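PDB 5KBP: glycosyl hydrolase, family 38 from Enterococcus faecalis, which probably acts as an alpha-mannosidase, hydrolysing alpha-linked mannose from carbohydrates. Local coordinates for residues A[86-91]-A[143-148]; A[495-500]-A[653-658]. All coordinates share one frame; numbering follows the deposited sequence.

Interaction 1. Residues A[86-91]-A[143-148]; sequences IGPFYI and ANLPAA
Pro88 and Leu145 bring the two backbones to their nearest approach, with their CA atoms 8.6 Å apart, a spacing that leaves room for side chains to meet and is bridged by no hydrogen bond. The contact is wholly apolar and rests on one leucine fork. Both methyl groups of Leu145 reach the proline ring: CD1 lies 3.7 Å from Pro88 CG, and CD2 stands 4.0 Å from that same CG. Pro88 CB also touches the fork, with CD2 at 4.1 Å, so the CB-CG side of the ring is what Leu145 meets. A cis peptide bond joins Gly87 to Pro88. CD1 has a second neighbour in Phe89, whose CE1 is 4.0 Å away, and the methyl comes up obliquely to the aromatic ring. Phe89 sends its ring this way with CG anti to its own carbonyl carbon (chi1 -64°), although its CB does not point directly at Leu145.

Leu145 follows the end of helix 136-141, where Asn144, with positive phi, is the C-prime residue of a Schellman motif in which Leu145 N bonds to Met140 O and Asn144 N to Gln141 O; the chain then passes through Pro146 into strand 147-150 of the mixed sheet in the family 38 N-terminal region. The other segment is the loop that follows strand 84-85. Its touching residues are buried as well: Phe89 packs its ring against that of Phe126 with the planes inclined at about 60°, and it also touches Met107 of helix 100-117, while Pro88 leans on Pro120.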
loop_
_atom_site.group_PDB
_atom_site.type_symbol
_atom_site.label_atom_id
_atom_site.label_comp_id
_atom_site.label_asym_id
_atom_site.label_seq_id
_atom_site.Cartn_x
_atom_site.Cartn_y
_atom_site.Cartn_z
ATOM N N ILE A 86 4.650 -9.298 -26.979
ATOM C CA ILE A 86 4.144 -9.351 -25.614
ATOM C C ILE A 86 4.006 -10.802 -25.169
ATOM O O ILE A 86 3.917 -11.728 -25.980
ATOM C CB ILE A 86 2.792 -8.621 -25.480
ATOM C CG1 ILE A 86 1.724 -9.330 -26.315
ATOM C CG2 ILE A 86 2.928 -7.170 -25.912
ATOM C CD1 ILE A 86 0.322 -8.820 -26.080
ATOM N N GLY A 87 3.982 -10.989 -23.850
ATOM C CA GLY A 87 3.735 -12.285 -23.264
ATOM C C GLY A 87 4.939 -13.201 -23.317
ATOM O O GLY A 87 6.044 -12.791 -23.681
ATOM N N PRO A 88 4.737 -14.486 -22.985
ATOM C CA PRO A 88 3.425 -15.077 -22.701
ATOM C C PRO A 88 2.993 -15.022 -21.236
ATOM O O PRO A 88 1.926 -15.539 -20.907
ATOM C CB PRO A 88 3.616 -16.528 -23.132
ATOM C CG PRO A 88 5.052 -16.806 -22.795
ATOM C CD PRO A 88 5.805 -15.502 -22.975
ATOM N N PHE A 89 3.803 -14.417 -20.375
ATOM C CA PHE A 89 3.521 -14.377 -18.948
ATOM C C PHE A 89 2.869 -13.053 -18.566
ATOM O O PHE A 89 2.854 -12.086 -19.331
ATOM C CB PHE A 89 4.805 -14.583 -18.133
ATOM C CG PHE A 89 5.446 -15.929 -18.326
ATOM C CD1 PHE A 89 4.727 -16.995 -18.841
ATOM C CD2 PHE A 89 6.773 -16.126 -17.982
ATOM C CE1 PHE A 89 5.324 -18.232 -19.015
ATOM C CE2 PHE A 89 7.374 -17.360 -18.152
ATOM C CZ PHE A 89 6.649 -18.413 -18.670
ATOM N N TYR A 90 2.317 -13.022 -17.351
ATOM C CA TYR A 90 1.811 -11.774 -16.792
ATOM C C TYR A 90 2.931 -10.991 -16.117
ATOM O O TYR A 90 3.067 -9.781 -16.325
ATOM C CB TYR A 90 0.677 -12.071 -15.809
ATOM C CG TYR A 90 0.117 -10.859 -15.100
ATOM C CD1 TYR A 90 -0.662 -9.928 -15.777
ATOM C CD2 TYR A 90 0.354 -10.652 -13.747
ATOM C CE1 TYR A 90 -1.180 -8.820 -15.128
ATOM C CE2 TYR A 90 -0.159 -9.549 -13.090
ATOM C CZ TYR A 90 -0.925 -8.637 -13.785
ATOM O OH TYR A 90 -1.438 -7.539 -13.132
ATOM N N ILE A 91 3.746 -11.672 -15.313
ATOM C CA ILE A 91 4.932 -11.092 -14.697
ATOM C C ILE A 91 6.068 -12.100 -14.809
ATOM O O ILE A 91 5.859 -13.278 -15.105
ATOM C CB ILE A 91 4.695 -10.698 -13.221
ATOM C CG1 ILE A 91 3.972 -11.820 -12.468
ATOM C CG2 ILE A 91 3.905 -9.403 -13.131
ATOM C CD1 ILE A 91 4.891 -12.797 -11.765
ATOM N N ALA A 143 1.188 -25.303 -21.514
ATOM C CA ALA A 143 0.700 -23.965 -21.820
ATOM C C ALA A 143 0.947 -23.590 -23.278
ATOM O O ALA A 143 0.948 -22.402 -23.615
ATOM C CB ALA A 143 1.336 -22.932 -20.891
ATOM N N ASN A 144 1.157 -24.587 -24.142
ATOM C CA ASN A 144 1.402 -24.371 -25.570
ATOM C C ASN A 144 2.680 -23.565 -25.798
ATOM O O ASN A 144 2.771 -22.751 -26.721
ATOM C CB ASN A 144 0.201 -23.705 -26.247
ATOM C CG ASN A 144 -1.085 -24.481 -26.040
ATOM O OD1 ASN A 144 -1.070 -25.705 -25.911
ATOM N ND2 ASN A 144 -2.208 -23.770 -26.001
ATOM N N LEU A 145 3.682 -23.798 -24.953
ATOM C CA LEU A 145 4.981 -23.152 -25.098
ATOM C C LEU A 145 6.041 -24.211 -25.374
ATOM O O LEU A 145 6.372 -24.998 -24.470
ATOM C CB LEU A 145 5.333 -22.352 -23.843
ATOM C CG LEU A 145 4.398 -21.187 -23.506
ATOM C CD1 LEU A 145 4.905 -20.431 -22.294
ATOM C CD2 LEU A 145 4.260 -20.253 -24.694
ATOM N N PRO A 146 6.589 -24.280 -26.584
ATOM C CA PRO A 146 7.554 -25.334 -26.924
ATOM C C PRO A 146 9.008 -24.999 -26.628
ATOM O O PRO A 146 9.869 -25.864 -26.828
ATOM C CB PRO A 146 7.338 -25.490 -28.435
ATOM C CG PRO A 146 7.006 -24.108 -28.886
ATOM C CD PRO A 146 6.231 -23.462 -27.758
ATOM N N ALA A 147 9.310 -23.789 -26.162
ATOM C CA ALA A 147 10.688 -23.396 -25.913
ATOM C C ALA A 147 10.742 -22.446 -24.725
ATOM O O ALA A 147 9.753 -21.796 -24.378
ATOM C CB ALA A 147 11.319 -22.747 -27.152
ATOM N N ALA A 148 11.919 -22.372 -24.106
ATOM C CA ALA A 148 12.126 -21.532 -22.933
ATOM C C ALA A 148 13.528 -20.944 -22.968
ATOM O O ALA A 148 14.510 -21.681 -23.099
ATOM C CB ALA A 148 11.920 -22.324 -21.637
#

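Interaction 2. Residues A[495-500]-A[653-658]; sequences SVKEMA and IKESNQ
Glu655 meets Lys497 across a gap of 6.6 Å between their CA atoms, in the turn that follows strand 641-653. Ile653, closing that strand, comes first: its CB points toward the 495-500 segment, but its side chain packs on Val419 of strand 416-430. Lys654 follows, also with CB toward the other segment.

Glu655 then makes the contact. Its chain bends at chi2 (-76°), which brings the carboxylate against CD and CE of the extended Lys497 chain, which it crosses at a slant. Lys497 CD lies 3.6 Å from Glu655 CD, and Lys497 CE is 3.4 Å from Glu655 OE1. The charged ends form a long salt bridge, 3.6 Å from Lys497 NZ to Glu655 OE1, with OE2 little farther from NZ at 3.8 Å. Much of the contact is thus methylene against carboxylate, on the protein surface.

Beyond it, Ser656 OG accepts the backbone N-H of Gln658, the N and OG lying 3.0 Å apart, with an N-H...O angle of 162°. This ST turn shapes the hairpin connection as the chain heads into strand 659-667. Gln658 NE2 in turn bonds to Gln795 O in helix 789-799.

In the 495-500 segment, Lys497 lies on strand 483-499, just before the G1 beta bulge that Glu498 and Met499 make facing Lys416. Strand 416-430 pairs with that strand and also touches the turn, where Thr417 meets Glu655, so the hairpin connecting strands 641-653 and 659-667 abuts the three-stranded antiparallel sheet.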
loop_
_atom_site.group_PDB
_atom_site.type_symbol
_atom_site.label_atom_id
_atom_site.label_comp_id
_atom_site.label_asym_id
_atom_site.label_seq_id
_atom_site.Cartn_x
_atom_site.Cartn_y
_atom_site.Cartn_z
ATOM N N SER A 495 -13.716 -32.999 17.434
ATOM C CA SER A 495 -12.644 -33.901 17.019
ATOM C C SER A 495 -13.067 -34.550 15.705
ATOM O O SER A 495 -13.856 -35.499 15.697
ATOM C CB SER A 495 -12.358 -34.945 18.094
ATOM O OG SER A 495 -11.329 -35.830 17.687
ATOM N N VAL A 496 -12.544 -34.033 14.596
ATOM C CA VAL A 496 -12.877 -34.514 13.259
ATOM C C VAL A 496 -11.823 -35.523 12.826
ATOM O O VAL A 496 -10.621 -35.227 12.852
ATOM C CB VAL A 496 -12.977 -33.350 12.260
ATOM C CG1 VAL A 496 -13.196 -33.873 10.851
ATOM C CG2 VAL A 496 -14.101 -32.408 12.665
ATOM N N LYS A 497 -12.271 -36.709 12.420
ATOM C CA LYS A 497 -11.390 -37.830 12.109
ATOM C C LYS A 497 -11.609 -38.257 10.663
ATOM O O LYS A 497 -12.662 -38.811 10.327
ATOM C CB LYS A 497 -11.642 -38.994 13.066
ATOM C CG LYS A 497 -10.766 -40.211 12.826
ATOM C CD LYS A 497 -11.083 -41.312 13.826
ATOM C CE LYS A 497 -10.243 -42.555 13.579
ATOM N NZ LYS A 497 -10.562 -43.634 14.555
ATOM N N GLU A 498 -10.610 -37.998 9.815
ATOM C CA GLU A 498 -10.590 -38.464 8.425
ATOM C C GLU A 498 -11.830 -38.009 7.655
ATOM O O GLU A 498 -12.551 -38.813 7.058
ATOM C CB GLU A 498 -10.435 -39.985 8.359
ATOM C CG GLU A 498 -9.120 -40.499 8.918
ATOM C CD GLU A 498 -8.916 -41.980 8.668
ATOM O OE1 GLU A 498 -7.750 -42.425 8.659
ATOM O OE2 GLU A 498 -9.920 -42.696 8.472
ATOM N N MET A 499 -12.075 -36.702 7.668
ATOM C CA MET A 499 -13.183 -36.151 6.903
ATOM C C MET A 499 -12.896 -36.269 5.411
ATOM O O MET A 499 -11.763 -36.072 4.962
ATOM C CB MET A 499 -13.423 -34.692 7.288
ATOM C CG MET A 499 -14.659 -34.077 6.656
ATOM S SD MET A 499 -14.982 -32.405 7.250
ATOM C CE MET A 499 -16.399 -31.960 6.248
ATOM N N ALA A 500 -13.931 -36.601 4.643
ATOM C CA ALA A 500 -13.755 -36.880 3.227
ATOM C C ALA A 500 -13.291 -35.628 2.483
ATOM O O ALA A 500 -13.634 -34.505 2.864
ATOM C CB ALA A 500 -15.059 -37.394 2.620
ATOM N N ILE A 653 -2.491 -34.086 18.645
ATOM C CA ILE A 653 -3.874 -34.528 18.701
ATOM C C ILE A 653 -3.906 -36.057 18.686
ATOM O O ILE A 653 -2.919 -36.722 18.370
ATOM C CB ILE A 653 -4.725 -33.934 17.562
ATOM C CG1 ILE A 653 -4.278 -34.478 16.205
ATOM C CG2 ILE A 653 -4.641 -32.416 17.578
ATOM C CD1 ILE A 653 -5.110 -33.963 15.049
ATOM N N LYS A 654 -5.070 -36.612 19.033
ATOM C CA LYS A 654 -5.177 -38.055 19.233
ATOM C C LYS A 654 -5.084 -38.821 17.919
ATOM O O LYS A 654 -4.393 -39.843 17.839
ATOM C CB LYS A 654 -6.487 -38.387 19.949
ATOM C CG LYS A 654 -6.797 -39.875 20.022
ATOM C CD LYS A 654 -8.156 -40.128 20.654
ATOM C CE LYS A 654 -8.493 -41.612 20.654
ATOM N NZ LYS A 654 -9.811 -41.887 21.287
ATOM N N GLU A 655 -5.765 -38.345 16.875
ATOM C CA GLU A 655 -5.960 -39.116 15.652
ATOM C C GLU A 655 -4.986 -38.731 14.542
ATOM O O GLU A 655 -5.295 -38.912 13.359
ATOM C CB GLU A 655 -7.401 -38.968 15.166
ATOM C CG GLU A 655 -8.459 -39.301 16.209
ATOM C CD GLU A 655 -8.616 -40.795 16.440
ATOM O OE1 GLU A 655 -7.867 -41.583 15.826
ATOM O OE2 GLU A 655 -9.498 -41.180 17.236
ATOM N N SER A 656 -3.809 -38.216 14.890
ATOM C CA SER A 656 -2.833 -37.848 13.876
ATOM C C SER A 656 -1.426 -38.025 14.424
ATOM O O SER A 656 -1.181 -37.803 15.612
ATOM C CB SER A 656 -3.029 -36.403 13.403
ATOM O OG SER A 656 -1.993 -36.013 12.519
ATOM N N ASN A 657 -0.510 -38.426 13.544
ATOM C CA ASN A 657 0.903 -38.531 13.875
ATOM C C ASN A 657 1.649 -37.221 13.663
ATOM O O ASN A 657 2.875 -37.189 13.815
ATOM C CB ASN A 657 1.559 -39.641 13.049
ATOM C CG ASN A 657 1.609 -39.316 11.566
ATOM O OD1 ASN A 657 0.756 -38.598 11.043
ATOM N ND2 ASN A 657 2.612 -39.851 10.879
ATOM N N GLN A 658 0.943 -36.151 13.311
ATOM C CA GLN A 658 1.576 -34.862 13.063
ATOM C C GLN A 658 1.824 -34.132 14.377
ATOM O O GLN A 658 0.906 -33.956 15.184
ATOM C CB GLN A 658 0.707 -34.006 12.143
ATOM C CG GLN A 658 0.642 -34.492 10.707
ATOM C CD GLN A 658 -0.076 -33.513 9.800
ATOM O OE1 GLN A 658 -1.169 -33.044 10.116
ATOM N NE2 GLN A 658 0.543 -33.191 8.671
#

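Overall arrangement
Interaction 1 closes before interaction 2 opens along the chain, and the two lie on opposite sides of the chain's centre, their own centres 42 Å apart and their nearest atoms about 29 Å apart. They share no helix, strand or sheet. The contact of 86-91 with 143-148 is buried and internal to the N-terminal family 38 region, near its mixed sheet. That of 495-500 with 653-658 is a surface contact joining two C-terminal regions, a three-stranded antiparallel sheet and a connection in a nine-stranded one. One is thus internal to a single region, whereas the other joins two beta regions of this multidomain enzyme; both lie away from the calcium-site residues Phe253 and Tyr256.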